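PDB 4AEQ: colicin-m immunity protein from Escherichia coli, which protects cells that carry the colicin M plasmid against the toxin colicin M, and is seen here as the dimer of a fragment lacking the N-terminal part. Local coordinates for the interface of chains A and B. Coordinates in Å, arbitrary orientation; residue numbers count along the deposited sequence, not the author numbering. Chains: chain A/B, Colicin-m immunity protein.

The interface of chains A and B. Residues chain A 12, 15-16, 20; chain B 56, 67, 86, 88.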
ATOM      1  N   CYS A  12      -4.118  12.146 -13.575  1.00 19.62           N
ATOM      2  CA  CYS A  12      -4.808  10.992 -14.146  1.00 18.60           C
ATOM      3  C   CYS A  12      -5.165  11.167 -15.622  1.00 18.62           C
ATOM      4  O   CYS A  12      -5.123  10.206 -16.390  1.00 19.08           O
ATOM      5  CB  CYS A  12      -6.040  10.634 -13.315  1.00 21.92           C
ATOM      6  SG  CYS A  12      -5.603   9.862 -11.751  1.00 33.30           S
ATOM      7  N   VAL A  15      -2.642   9.959 -17.869  1.00 22.28           N
ATOM      8  CA  VAL A  15      -2.336   8.536 -17.766  1.00 18.57           C
ATOM      9  C   VAL A  15      -3.281   7.708 -18.625  1.00 18.06           C
ATOM     10  O   VAL A  15      -4.486   7.697 -18.395  1.00 18.08           O
ATOM     11  CB  VAL A  15      -2.432   8.044 -16.307  1.00 18.83           C
ATOM     12  CG1 VAL A  15      -2.219   6.537 -16.233  1.00 19.26           C
ATOM     13  CG2 VAL A  15      -1.420   8.771 -15.440  1.00 20.17           C
ATOM     14  N   SER A  16      -2.732   7.020 -19.621  1.00 17.59           N
ATOM     15  CA  SER A  16      -3.530   6.153 -20.480  1.00 17.17           C
ATOM     16  C   SER A  16      -3.926   4.876 -19.747  1.00 18.00           C
ATOM     17  O   SER A  16      -3.312   4.513 -18.743  1.00 16.52           O
ATOM     18  CB  SER A  16      -2.761   5.801 -21.754  1.00 22.57           C
ATOM     19  OG  SER A  16      -1.691   4.917 -21.467  1.00 22.97           O
ATOM     20  N   ALA A  20      -1.788   2.970 -16.791  1.00 13.25           N
ATOM     21  CA  ALA A  20      -2.433   2.668 -15.519  1.00 13.78           C
ATOM     22  C   ALA A  20      -2.370   1.173 -15.223  1.00 14.84           C
ATOM     23  O   ALA A  20      -2.043   0.768 -14.110  1.00 15.20           O
ATOM     24  CB  ALA A  20      -3.877   3.149 -15.529  1.00 13.44           C
TER
ATOM     25  N   ARG B  56     -13.654   5.485 -16.882  1.00 24.65           N
ATOM     26  CA  ARG B  56     -13.181   6.797 -16.475  1.00 24.55           C
ATOM     27  C   ARG B  56     -14.055   7.858 -17.114  1.00 23.43           C
ATOM     28  O   ARG B  56     -14.611   7.644 -18.193  1.00 24.05           O
ATOM     29  CB  ARG B  56     -11.711   6.986 -16.850  1.00 26.63           C
ATOM     30  CG  ARG B  56     -11.388   6.658 -18.294  1.00 28.12           C
ATOM     31  CD  ARG B  56      -9.891   6.461 -18.482  1.00 26.09           C
ATOM     32  NE  ARG B  56      -9.130   7.645 -18.096  1.00 26.90           N
ATOM     33  CZ  ARG B  56      -7.801   7.712 -18.091  1.00 25.36           C
ATOM     34  NH1 ARG B  56      -7.076   6.660 -18.453  1.00 21.77           N
ATOM     35  NH2 ARG B  56      -7.193   8.831 -17.727  1.00 22.46           N
ATOM     36  N   LEU B  67      -7.784   6.639 -10.810  1.00 20.54           N
ATOM     37  CA  LEU B  67      -8.245   5.735 -11.850  1.00 18.64           C
ATOM     38  C   LEU B  67      -8.559   4.390 -11.225  1.00 16.45           C
ATOM     39  O   LEU B  67      -7.732   3.824 -10.516  1.00 17.65           O
ATOM     40  CB  LEU B  67      -7.180   5.551 -12.930  1.00 17.35           C
ATOM     41  CG  LEU B  67      -6.883   6.745 -13.838  1.00 19.73           C
ATOM     42  CD1 LEU B  67      -5.873   6.341 -14.909  1.00 17.38           C
ATOM     43  CD2 LEU B  67      -8.167   7.260 -14.467  1.00 22.01           C
ATOM     44  N   TYR B  86      -5.850   3.657  -8.375  1.00 15.53           N
ATOM     45  CA  TYR B  86      -4.542   4.216  -8.617  1.00 17.04           C
ATOM     46  C   TYR B  86      -4.653   5.719  -8.458  1.00 18.83           C
ATOM     47  O   TYR B  86      -5.352   6.380  -9.228  1.00 15.07           O
ATOM     48  CB  TYR B  86      -4.137   3.843 -10.047  1.00 17.37           C
ATOM     49  CG  TYR B  86      -2.864   4.469 -10.578  1.00 18.11           C
ATOM     50  CD1 TYR B  86      -1.851   4.885  -9.725  1.00 16.46           C
ATOM     51  CD2 TYR B  86      -2.677   4.636 -11.948  1.00 20.90           C
ATOM     52  CE1 TYR B  86      -0.692   5.453 -10.225  1.00 19.25           C
ATOM     53  CE2 TYR B  86      -1.522   5.198 -12.452  1.00 21.87           C
ATOM     54  CZ  TYR B  86      -0.536   5.608 -11.587  1.00 23.80           C
ATOM     55  OH  TYR B  86       0.614   6.174 -12.088  1.00 25.63           O
ATOM     56  N   CYS B  88      -2.949   8.800  -9.187  1.00 19.36           N
ATOM     57  CA  CYS B  88      -1.909   8.984 -10.190  1.00 22.32           C
ATOM     58  C   CYS B  88      -0.806   9.920  -9.712  1.00 24.08           C
ATOM     59  O   CYS B  88       0.378   9.596  -9.801  1.00 25.79           O
ATOM     60  CB  CYS B  88      -2.532   9.492 -11.494  1.00 22.06           C
ATOM     61  SG  CYS B  88      -4.019   8.567 -12.009  1.00 29.48           S
TER
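A:Cys12 and B:Cys88 join the two subunits by an intermolecular disulfide, SG to SG 2.1 Å, in a domain-swapped dimer; the link and its symmetry twin tie the chains together covalently, and the N-terminal segment that carries A:Cys12 is probably part of what is exchanged. Beside it, B:Arg56 reads the backbone of the incoming chain. B:Arg56 points the NH1/NH2 end of its guanidinium at the carbonyl of A:Val15, giving that O two hydrogen bonds, from NH1 at 2.8 Å and NH2 at 3.0 Å, with the oxygen only 5° from the guanidinium plane. The NH1 bond also lies in the carbonyl plane. NH2 donates a second, more bent bond to O of A:Cys12 (2.8 Å, 122° at H), standing well above that carbonyl's plane, so one arginine bridges the carbonyls of A:Cys12, at the start of the 3-10 helix 12-14, and A:Val15, just after it. Within chain B, CD2 of B:Leu67 sits 3.6 Å above the guanidinium plane, over its centre, and backs the flat group from one face. The other methyl, CD1, packs against CB of A:Ala20 (3.8 Å) and CG1 of A:Val15 (3.9 Å). The position of CG1 anti to the backbone N (chi1 176°) lets it touch both CD1 of B:Leu67 and CE2 of B:Tyr86, the latter at 4.1 Å. In the fold, the 3-10 helix 12-14 and the start of helix 17-42 of chain A lie against strands 66-74 and 79-87 of chain B, with B:Cys88 just past the latter strand and B:Arg56 in a loop.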